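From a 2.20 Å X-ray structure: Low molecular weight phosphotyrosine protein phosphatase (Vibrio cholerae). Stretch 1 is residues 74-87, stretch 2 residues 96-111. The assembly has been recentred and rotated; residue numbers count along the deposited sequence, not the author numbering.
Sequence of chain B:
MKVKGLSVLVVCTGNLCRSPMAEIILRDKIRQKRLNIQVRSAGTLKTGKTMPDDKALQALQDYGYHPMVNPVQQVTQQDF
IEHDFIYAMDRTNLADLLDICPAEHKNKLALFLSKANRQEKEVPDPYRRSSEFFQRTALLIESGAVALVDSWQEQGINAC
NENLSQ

Stretch 1 (74-87) QVTQQDFIEHDFIY
Stretch 2, residues 96-111: DLLDICPAEHKNKLAL

Stretch 1 runs from a loop into helix 77-82, turns at His-83, and enters strand 85-87. Stretch 2 starts in a helix whose axis crosses the first at 90°, 11.5 Å away, continues through a loop, and ends in strand 109-111, parallel to 85-87.

Leu-97 (m, t) opens the contact. Its CD2 lies 4.0 Å from both Val-75 CG1 and Phe-80 CZ, the latter at the ring edge, while its CD1 lies 3.9 Å from Ile-86 CG2, so one leucine joins loop, helix and strand. Ile-100 (p, t) sets CG1 3.9 Å from Phe-80 CZ. Its carbonyl O accepts a nearly linear hydrogen bond from Gln-77 NE2 at 3.1 Å; chi1 and chi2 of Gln-77, both m, bring the amide to it.

Cys-101 (t) covers one face of the buried Phe-80 ring (chi1 m, chi2 -62°): its CA sits 4.1 Å from the centroid, 7° off the normal, a CH-pi contact. Pro-102 CD adds apolar contact 4.0 Å from Phe-80 CD2. His-105 (m, chi2 -41°) points toward the helix, with Phe-80 O over its ring face, 3.1 Å from His-105 CD2, and Ile-81 CG1 3.4 Å from His-105 NE2.

Lys-108 (chi -39°, -146°, -106°, -174°) reaches the helix end, where carbonyls lack further helical donors. Its NZ donates to His-83 O at 2.6 Å and weakly to Ile-81 O at 3.4 Å; its aliphatic CD lies 3.0 Å from Asp-84 O.

The strands then pair Ile-86 with Leu-109 and Tyr-87 with Ala-110, CA-CA 5.2 Å each. Ile-86 N donates to Lys-108 O (3.0 Å), and Ala-110 N to Ile-86 O (3.3 Å), so Ile-86 bridges both neighbours of Leu-109, as parallel pairing requires. Ile-86 (m, chi2 145°) and Leu-109 (m, p) share one sheet face, Tyr-87 (m, chi2 90°) and Ala-110 the other.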

ATOM      1  N   GLN B  74     -11.763 -12.256  13.479  1.00 56.51           N
ATOM      2  CA  GLN B  74     -11.441 -11.546  14.704  1.00 57.19           C
ATOM      3  C   GLN B  74     -11.245 -12.535  15.852  1.00 60.95           C
ATOM      4  O   GLN B  74     -11.831 -13.621  15.877  1.00 60.46           O
ATOM      5  CB  GLN B  74     -12.524 -10.533  15.059  1.00 56.35           C
ATOM      6  CG  GLN B  74     -12.162  -9.663  16.265  1.00 63.23           C
ATOM      7  CD  GLN B  74     -13.257  -8.666  16.638  1.00 71.20           C
ATOM      8  OE1 GLN B  74     -14.440  -8.976  16.561  1.00 71.09           O
ATOM      9  NE2 GLN B  74     -12.856  -7.466  17.053  1.00 74.53           N
ATOM     10  N   VAL B  75     -10.380 -12.154  16.796  1.00 66.35           N
ATOM     11  CA  VAL B  75     -10.159 -12.977  17.977  1.00 64.60           C
ATOM     12  C   VAL B  75     -11.461 -13.110  18.772  1.00 66.13           C
ATOM     13  O   VAL B  75     -12.311 -12.207  18.784  1.00 65.93           O
ATOM     14  CB  VAL B  75      -9.038 -12.387  18.850  1.00 64.71           C
ATOM     15  CG1 VAL B  75      -9.455 -11.049  19.439  1.00 64.42           C
ATOM     16  CG2 VAL B  75      -8.664 -13.352  19.960  1.00 68.36           C
ATOM     17  N   THR B  76     -11.633 -14.274  19.400  1.00 60.89           N
ATOM     18  CA  THR B  76     -12.789 -14.616  20.214  1.00 68.68           C
ATOM     19  C   THR B  76     -12.343 -15.007  21.621  1.00 73.99           C
ATOM     20  O   THR B  76     -11.149 -15.133  21.914  1.00 74.74           O
ATOM     21  CB  THR B  76     -13.575 -15.769  19.592  1.00 71.69           C
ATOM     22  OG1 THR B  76     -12.853 -16.987  19.805  1.00 74.67           O
ATOM     23  CG2 THR B  76     -13.751 -15.546  18.097  1.00 72.07           C
ATOM     24  N   GLN B  77     -13.328 -15.209  22.507  1.00 76.97           N
ATOM     25  CA  GLN B  77     -13.006 -15.633  23.866  1.00 78.80           C
ATOM     26  C   GLN B  77     -12.486 -17.066  23.892  1.00 79.88           C
ATOM     27  O   GLN B  77     -11.537 -17.374  24.628  1.00 75.49           O
ATOM     28  CB  GLN B  77     -14.232 -15.478  24.765  1.00 84.85           C
ATOM     29  CG  GLN B  77     -14.412 -14.075  25.316  1.00 85.44           C
ATOM     30  CD  GLN B  77     -13.194 -13.613  26.096  1.00 88.04           C
ATOM     31  OE1 GLN B  77     -12.632 -14.369  26.894  1.00 89.72           O
ATOM     32  NE2 GLN B  77     -12.772 -12.373  25.862  1.00 86.43           N
ATOM     33  N   GLN B  78     -13.062 -17.942  23.060  1.00 82.17           N
ATOM     34  CA  GLN B  78     -12.597 -19.324  22.973  1.00 85.73           C
ATOM     35  C   GLN B  78     -11.140 -19.417  22.533  1.00 81.76           C
ATOM     36  O   GLN B  78     -10.457 -20.398  22.855  1.00 81.62           O
ATOM     37  CB  GLN B  78     -13.483 -20.119  22.018  1.00 89.48           C
ATOM     38  CG  GLN B  78     -13.449 -21.620  22.260  1.00 95.79           C
ATOM     39  CD  GLN B  78     -14.043 -22.008  23.600  1.00102.23           C
ATOM     40  OE1 GLN B  78     -14.678 -21.198  24.269  1.00106.74           O
ATOM     41  NE2 GLN B  78     -13.835 -23.255  24.000  1.00105.25           N
ATOM     42  N   ASP B  79     -10.652 -18.421  21.789  1.00 78.11           N
ATOM     43  CA  ASP B  79      -9.257 -18.427  21.360  1.00 69.54           C
ATOM     44  C   ASP B  79      -8.308 -18.422  22.558  1.00 71.91           C
ATOM     45  O   ASP B  79      -7.259 -19.081  22.526  1.00 70.66           O
ATOM     46  CB  ASP B  79      -8.980 -17.231  20.445  1.00 66.43           C
ATOM     47  CG  ASP B  79      -9.588 -17.395  19.047  1.00 67.94           C
ATOM     48  OD1 ASP B  79      -9.637 -18.529  18.523  1.00 67.63           O
ATOM     49  OD2 ASP B  79     -10.023 -16.379  18.472  1.00 69.72           O
ATOM     50  N   PHE B  80      -8.648 -17.674  23.616  1.00 63.43           N
ATOM     51  CA  PHE B  80      -7.793 -17.634  24.806  1.00 78.27           C
ATOM     52  C   PHE B  80      -7.763 -18.972  25.542  1.00 76.85           C
ATOM     53  O   PHE B  80      -6.780 -19.278  26.226  1.00 74.27           O
ATOM     54  CB  PHE B  80      -8.260 -16.539  25.763  1.00 78.95           C
ATOM     55  CG  PHE B  80      -8.239 -15.161  25.161  1.00 75.15           C
ATOM     56  CD1 PHE B  80      -7.045 -14.597  24.737  1.00 69.38           C
ATOM     57  CD2 PHE B  80      -9.410 -14.427  25.030  1.00 74.54           C
ATOM     58  CE1 PHE B  80      -7.020 -13.327  24.182  1.00 65.39           C
ATOM     59  CE2 PHE B  80      -9.395 -13.164  24.477  1.00 72.12           C
ATOM     60  CZ  PHE B  80      -8.198 -12.611  24.046  1.00 70.22           C
ATOM     61  N   ILE B  81      -8.812 -19.776  25.413  1.00 76.45           N
ATOM     62  CA  ILE B  81      -8.838 -21.087  26.044  1.00 86.19           C
ATOM     63  C   ILE B  81      -8.250 -22.150  25.130  1.00 91.27           C
ATOM     64  O   ILE B  81      -7.406 -22.948  25.551  1.00 94.07           O
ATOM     65  CB  ILE B  81     -10.285 -21.450  26.441  1.00 90.10           C
ATOM     66  CG1 ILE B  81     -10.929 -20.321  27.258  1.00 88.64           C
ATOM     67  CG2 ILE B  81     -10.312 -22.773  27.187  1.00 93.54           C
ATOM     68  CD1 ILE B  81     -12.436 -20.298  27.176  1.00 89.35           C
ATOM     69  N   GLU B  82      -8.662 -22.148  23.860  1.00 89.83           N
ATOM     70  CA  GLU B  82      -8.328 -23.257  22.973  1.00 92.08           C
ATOM     71  C   GLU B  82      -6.860 -23.249  22.566  1.00 88.31           C
ATOM     72  O   GLU B  82      -6.282 -24.318  22.324  1.00 91.96           O
ATOM     73  CB  GLU B  82      -9.232 -23.224  21.739  1.00 98.54           C
ATOM     74  CG  GLU B  82      -9.120 -24.452  20.836  1.00106.71           C
ATOM     75  CD  GLU B  82     -10.228 -25.483  21.076  1.00117.25           C
ATOM     76  OE1 GLU B  82     -11.236 -25.154  21.741  1.00120.53           O
ATOM     77  OE2 GLU B  82     -10.090 -26.625  20.585  1.00120.04           O
ATOM     78  N   HIS B  83      -6.235 -22.072  22.507  1.00 86.46           N
ATOM     79  CA  HIS B  83      -4.883 -21.939  21.981  1.00 77.41           C
ATOM     80  C   HIS B  83      -3.849 -22.002  23.099  1.00 79.56           C
ATOM     81  O   HIS B  83      -4.060 -21.500  24.208  1.00 72.45           O
ATOM     82  CB  HIS B  83      -4.732 -20.624  21.225  1.00 74.68           C
ATOM     83  CG  HIS B  83      -5.464 -20.585  19.921  1.00 72.16           C
ATOM     84  ND1 HIS B  83      -5.179 -21.444  18.881  1.00 73.61           N
ATOM     85  CD2 HIS B  83      -6.464 -19.786  19.485  1.00 73.42           C
ATOM     86  CE1 HIS B  83      -5.963 -21.166  17.853  1.00 70.13           C
ATOM     87  NE2 HIS B  83      -6.752 -20.164  18.194  1.00 71.27           N
ATOM     88  N   ASP B  84      -2.700 -22.597  22.780  1.00 83.51           N
ATOM     89  CA  ASP B  84      -1.651 -22.748  23.784  1.00 83.19           C
ATOM     90  C   ASP B  84      -0.807 -21.487  23.926  1.00 85.08           C
ATOM     91  O   ASP B  84      -0.535 -21.060  25.055  1.00 85.72           O
ATOM     92  CB  ASP B  84      -0.790 -23.947  23.431  1.00 81.72           C
ATOM     93  CG  ASP B  84      -1.620 -25.175  23.162  1.00 88.12           C
ATOM     94  OD1 ASP B  84      -1.339 -25.855  22.159  1.00 88.02           O
ATOM     95  OD2 ASP B  84      -2.547 -25.467  23.962  1.00 95.28           O
ATOM     96  N   PHE B  85      -0.396 -20.861  22.813  1.00 77.59           N
ATOM     97  CA  PHE B  85       0.224 -19.546  22.899  1.00 75.84           C
ATOM     98  C   PHE B  85      -0.301 -18.638  21.805  1.00 72.08           C
ATOM     99  O   PHE B  85      -0.681 -19.079  20.717  1.00 75.91           O
ATOM    100  CB  PHE B  85       1.757 -19.549  22.806  1.00 82.62           C
ATOM    101  CG  PHE B  85       2.412 -20.756  23.396  1.00 86.83           C
ATOM    102  CD1 PHE B  85       2.363 -20.989  24.760  1.00 89.09           C
ATOM    103  CD2 PHE B  85       3.123 -21.628  22.596  1.00 85.06           C
ATOM    104  CE1 PHE B  85       2.977 -22.097  25.310  1.00 91.59           C
ATOM    105  CE2 PHE B  85       3.747 -22.730  23.140  1.00 87.73           C
ATOM    106  CZ  PHE B  85       3.676 -22.967  24.502  1.00 89.54           C
ATOM    107  N   ILE B  86      -0.275 -17.350  22.107  1.00 69.07           N
ATOM    108  CA  ILE B  86      -0.900 -16.320  21.299  1.00 67.90           C
ATOM    109  C   ILE B  86       0.094 -15.175  21.195  1.00 70.76           C
ATOM    110  O   ILE B  86       0.534 -14.644  22.222  1.00 72.98           O
ATOM    111  CB  ILE B  86      -2.230 -15.853  21.910  1.00 68.42           C
ATOM    112  CG1 ILE B  86      -3.222 -17.025  21.930  1.00 64.54           C
ATOM    113  CG2 ILE B  86      -2.775 -14.648  21.147  1.00 62.77           C
ATOM    114  CD1 ILE B  86      -4.145 -17.031  23.118  1.00 67.32           C
ATOM    115  N   TYR B  87       0.486 -14.825  19.966  1.00 60.83           N
ATOM    116  CA  TYR B  87       1.536 -13.840  19.728  1.00 60.97           C
ATOM    117  C   TYR B  87       0.974 -12.569  19.093  1.00 63.44           C
ATOM    118  O   TYR B  87       0.251 -12.629  18.086  1.00 62.35           O
ATOM    119  CB  TYR B  87       2.641 -14.423  18.841  1.00 59.62           C
ATOM    120  CG  TYR B  87       3.355 -15.607  19.450  1.00 65.25           C
ATOM    121  CD1 TYR B  87       2.901 -16.906  19.227  1.00 64.67           C
ATOM    122  CD2 TYR B  87       4.484 -15.430  20.254  1.00 69.64           C
ATOM    123  CE1 TYR B  87       3.554 -17.995  19.788  1.00 67.33           C
ATOM    124  CE2 TYR B  87       5.145 -16.509  20.809  1.00 65.40           C
ATOM    125  CZ  TYR B  87       4.675 -17.785  20.572  1.00 68.50           C
ATOM    126  OH  TYR B  87       5.313 -18.860  21.129  1.00 70.84           O
ATOM    127  N   ASP B  96      -4.410  -4.765  23.687  1.00 83.75           N
ATOM    128  CA  ASP B  96      -5.829  -5.024  23.471  1.00 87.62           C
ATOM    129  C   ASP B  96      -6.208  -6.469  23.787  1.00 87.35           C
ATOM    130  O   ASP B  96      -7.322  -6.720  24.265  1.00 91.32           O
ATOM    131  CB  ASP B  96      -6.204  -4.643  22.043  1.00 88.26           C
ATOM    132  CG  ASP B  96      -5.928  -3.181  21.754  1.00 92.53           C
ATOM    133  OD1 ASP B  96      -5.789  -2.410  22.732  1.00 96.34           O
ATOM    134  OD2 ASP B  96      -5.839  -2.804  20.564  1.00 90.71           O
ATOM    135  N   LEU B  97      -5.301  -7.425  23.566  1.00 78.04           N
ATOM    136  CA  LEU B  97      -5.599  -8.799  23.959  1.00 76.54           C
ATOM    137  C   LEU B  97      -5.589  -8.934  25.480  1.00 78.16           C
ATOM    138  O   LEU B  97      -6.488  -9.548  26.064  1.00 81.41           O
ATOM    139  CB  LEU B  97      -4.600  -9.769  23.324  1.00 75.07           C
ATOM    140  CG  LEU B  97      -4.673  -9.963  21.804  1.00 70.89           C
ATOM    141  CD1 LEU B  97      -3.541 -10.865  21.323  1.00 65.25           C
ATOM    142  CD2 LEU B  97      -6.026 -10.520  21.368  1.00 66.91           C
ATOM    143  N   LEU B  98      -4.574  -8.368  26.137  1.00 79.38           N
ATOM    144  CA  LEU B  98      -4.544  -8.370  27.600  1.00 85.27           C
ATOM    145  C   LEU B  98      -5.783  -7.693  28.168  1.00 88.21           C
ATOM    146  O   LEU B  98      -6.329  -8.124  29.189  1.00 98.83           O
ATOM    147  CB  LEU B  98      -3.287  -7.659  28.107  1.00 85.44           C
ATOM    148  CG  LEU B  98      -1.911  -8.322  27.991  1.00 86.44           C
ATOM    149  CD1 LEU B  98      -0.821  -7.258  28.099  1.00 87.02           C
ATOM    150  CD2 LEU B  98      -1.725  -9.409  29.059  1.00 84.14           C
ATOM    151  N   ASP B  99      -6.251  -6.645  27.491  1.00 89.37           N
ATOM    152  CA  ASP B  99      -7.441  -5.915  27.904  1.00 94.75           C
ATOM    153  C   ASP B  99      -8.646  -6.835  28.043  1.00 93.78           C
ATOM    154  O   ASP B  99      -9.505  -6.609  28.903  1.00 97.71           O
ATOM    155  CB  ASP B  99      -7.716  -4.814  26.875  1.00101.88           C
ATOM    156  CG  ASP B  99      -8.781  -3.843  27.314  1.00112.60           C
ATOM    157  OD1 ASP B  99      -9.974  -4.142  27.102  1.00114.16           O
ATOM    158  OD2 ASP B  99      -8.425  -2.774  27.859  1.00118.97           O
ATOM    159  N   ILE B 100      -8.713  -7.890  27.229  1.00 88.16           N
ATOM    160  CA  ILE B 100      -9.878  -8.758  27.140  1.00 86.88           C
ATOM    161  C   ILE B 100      -9.543 -10.210  27.457  1.00 84.93           C
ATOM    162  O   ILE B 100     -10.386 -11.088  27.272  1.00 82.17           O
ATOM    163  CB  ILE B 100     -10.542  -8.648  25.754  1.00 86.15           C
ATOM    164  CG1 ILE B 100      -9.541  -9.036  24.662  1.00 79.46           C
ATOM    165  CG2 ILE B 100     -11.096  -7.243  25.539  1.00 88.00           C
ATOM    166  CD1 ILE B 100     -10.163  -9.189  23.284  1.00 74.76           C
ATOM    167  N   CYS B 101      -8.316 -10.490  27.903  1.00 86.03           N
ATOM    168  CA  CYS B 101      -7.920 -11.859  28.206  1.00 84.96           C
ATOM    169  C   CYS B 101      -8.205 -12.200  29.661  1.00 85.24           C
ATOM    170  O   CYS B 101      -7.665 -11.542  30.558  1.00 87.65           O
ATOM    171  CB  CYS B 101      -6.451 -12.071  27.915  1.00 84.25           C
ATOM    172  SG  CYS B 101      -5.936 -13.768  28.161  1.00 86.24           S
ATOM    173  N   PRO B 102      -9.009 -13.223  29.938  1.00 90.87           N
ATOM    174  CA  PRO B 102      -9.215 -13.638  31.324  1.00 95.94           C
ATOM    175  C   PRO B 102      -7.907 -14.096  31.956  1.00 97.29           C
ATOM    176  O   PRO B 102      -7.042 -14.668  31.291  1.00 93.24           O
ATOM    177  CB  PRO B 102     -10.229 -14.783  31.204  1.00 96.29           C
ATOM    178  CG  PRO B 102     -10.164 -15.227  29.813  1.00 90.61           C
ATOM    179  CD  PRO B 102      -9.839 -14.003  29.009  1.00 89.72           C
ATOM    180  N   ALA B 103      -7.787 -13.838  33.267  1.00 99.58           N
ATOM    181  CA  ALA B 103      -6.515 -13.950  33.983  1.00101.26           C
ATOM    182  C   ALA B 103      -5.923 -15.351  33.930  1.00102.76           C
ATOM    183  O   ALA B 103      -4.699 -15.505  33.988  1.00106.04           O
ATOM    184  CB  ALA B 103      -6.704 -13.524  35.432  1.00101.49           C
ATOM    185  N   GLU B 104      -6.765 -16.367  33.773  1.00102.36           N
ATOM    186  CA  GLU B 104      -6.328 -17.752  33.661  1.00102.52           C
ATOM    187  C   GLU B 104      -5.416 -17.998  32.455  1.00100.72           C
ATOM    188  O   GLU B 104      -4.665 -18.976  32.445  1.00101.21           O
ATOM    189  CB  GLU B 104      -7.573 -18.654  33.573  1.00107.12           C
ATOM    190  CG  GLU B 104      -8.739 -18.277  34.520  1.00123.18           C
ATOM    191  CD  GLU B 104      -9.577 -17.100  34.054  1.00129.12           C
ATOM    192  OE1 GLU B 104      -8.998 -16.145  33.533  1.00130.60           O
ATOM    193  OE2 GLU B 104     -10.811 -17.081  34.254  1.00132.63           O
ATOM    194  N   HIS B 105      -5.471 -17.152  31.428  1.00 98.83           N
ATOM    195  CA  HIS B 105      -4.736 -17.371  30.181  1.00 96.88           C
ATOM    196  C   HIS B 105      -3.779 -16.237  29.812  1.00 93.94           C
ATOM    197  O   HIS B 105      -3.144 -16.298  28.751  1.00 87.37           O
ATOM    198  CB  HIS B 105      -5.741 -17.604  29.046  1.00 96.18           C
ATOM    199  CG  HIS B 105      -6.692 -18.727  29.324  1.00 95.60           C
ATOM    200  ND1 HIS B 105      -6.301 -19.909  29.917  1.00 96.13           N
ATOM    201  CD2 HIS B 105      -8.018 -18.850  29.086  1.00 94.96           C
ATOM    202  CE1 HIS B 105      -7.344 -20.713  30.030  1.00 96.35           C
ATOM    203  NE2 HIS B 105      -8.399 -20.093  29.534  1.00 95.72           N
ATOM    204  N   LYS B 106      -3.653 -15.208  30.652  1.00 96.14           N
ATOM    205  CA  LYS B 106      -2.870 -14.042  30.263  1.00 95.21           C
ATOM    206  C   LYS B 106      -1.385 -14.348  30.154  1.00 95.05           C
ATOM    207  O   LYS B 106      -0.669 -13.613  29.468  1.00 94.15           O
ATOM    208  CB  LYS B 106      -3.123 -12.897  31.239  1.00 98.22           C
ATOM    209  CG  LYS B 106      -4.556 -12.390  31.178  1.00 98.92           C
ATOM    210  CD  LYS B 106      -4.833 -11.340  32.229  1.00103.46           C
ATOM    211  CE  LYS B 106      -4.192 -10.024  31.872  1.00104.00           C
ATOM    212  NZ  LYS B 106      -4.788  -8.939  32.685  1.00106.07           N
ATOM    213  N   ASN B 107      -0.915 -15.431  30.775  1.00 93.56           N
ATOM    214  CA  ASN B 107       0.475 -15.837  30.613  1.00 92.36           C
ATOM    215  C   ASN B 107       0.755 -16.371  29.218  1.00 88.66           C
ATOM    216  O   ASN B 107       1.928 -16.512  28.858  1.00 83.08           O
ATOM    217  CB  ASN B 107       0.852 -16.915  31.635  1.00 99.01           C
ATOM    218  CG  ASN B 107       0.400 -18.307  31.200  1.00102.17           C
ATOM    219  OD1 ASN B 107      -0.802 -18.603  31.142  1.00100.40           O
ATOM    220  ND2 ASN B 107       1.365 -19.161  30.865  1.00103.67           N
ATOM    221  N   LYS B 108      -0.283 -16.678  28.438  1.00 80.88           N
ATOM    222  CA  LYS B 108      -0.103 -17.159  27.072  1.00 80.97           C
ATOM    223  C   LYS B 108       0.132 -16.028  26.080  1.00 77.44           C
ATOM    224  O   LYS B 108       0.331 -16.305  24.895  1.00 75.57           O
ATOM    225  CB  LYS B 108      -1.317 -18.000  26.636  1.00 75.98           C
ATOM    226  CG  LYS B 108      -1.871 -18.917  27.744  1.00 90.32           C
ATOM    227  CD  LYS B 108      -2.411 -20.239  27.201  1.00 88.62           C
ATOM    228  CE  LYS B 108      -3.937 -20.303  27.198  1.00 90.19           C
ATOM    229  NZ  LYS B 108      -4.473 -21.653  26.800  1.00 86.06           N
ATOM    230  N   LEU B 109       0.119 -14.774  26.529  1.00 81.37           N
ATOM    231  CA  LEU B 109       0.233 -13.616  25.653  1.00 78.64           C
ATOM    232  C   LEU B 109       1.678 -13.139  25.607  1.00 80.48           C
ATOM    233  O   LEU B 109       2.342 -13.047  26.642  1.00 90.26           O
ATOM    234  CB  LEU B 109      -0.669 -12.480  26.140  1.00 79.50           C
ATOM    235  CG  LEU B 109      -2.106 -12.424  25.625  1.00 82.81           C
ATOM    236  CD1 LEU B 109      -2.757 -13.798  25.613  1.00 82.01           C
ATOM    237  CD2 LEU B 109      -2.924 -11.458  26.461  1.00 86.31           C
ATOM    238  N   ALA B 110       2.150 -12.811  24.408  1.00 78.06           N
ATOM    239  CA  ALA B 110       3.516 -12.334  24.232  1.00 80.10           C
ATOM    240  C   ALA B 110       3.643 -11.674  22.863  1.00 80.74           C
ATOM    241  O   ALA B 110       2.814 -11.888  21.972  1.00 78.15           O
ATOM    242  CB  ALA B 110       4.534 -13.468  24.394  1.00 75.54           C
ATOM    243  N   LEU B 111       4.680 -10.848  22.715  1.00 71.13           N
ATOM    244  CA  LEU B 111       4.969 -10.223  21.432  1.00 76.15           C
ATOM    245  C   LEU B 111       5.624 -11.222  20.485  1.00 72.61           C
ATOM    246  O   LEU B 111       6.437 -12.056  20.902  1.00 73.87           O
ATOM    247  CB  LEU B 111       5.845  -8.984  21.629  1.00 77.48           C
ATOM    248  CG  LEU B 111       5.118  -7.837  22.350  1.00 76.86           C
ATOM    249  CD1 LEU B 111       6.062  -6.801  22.961  1.00 76.29           C
ATOM    250  CD2 LEU B 111       4.145  -7.165  21.393  1.00 72.93           C
TER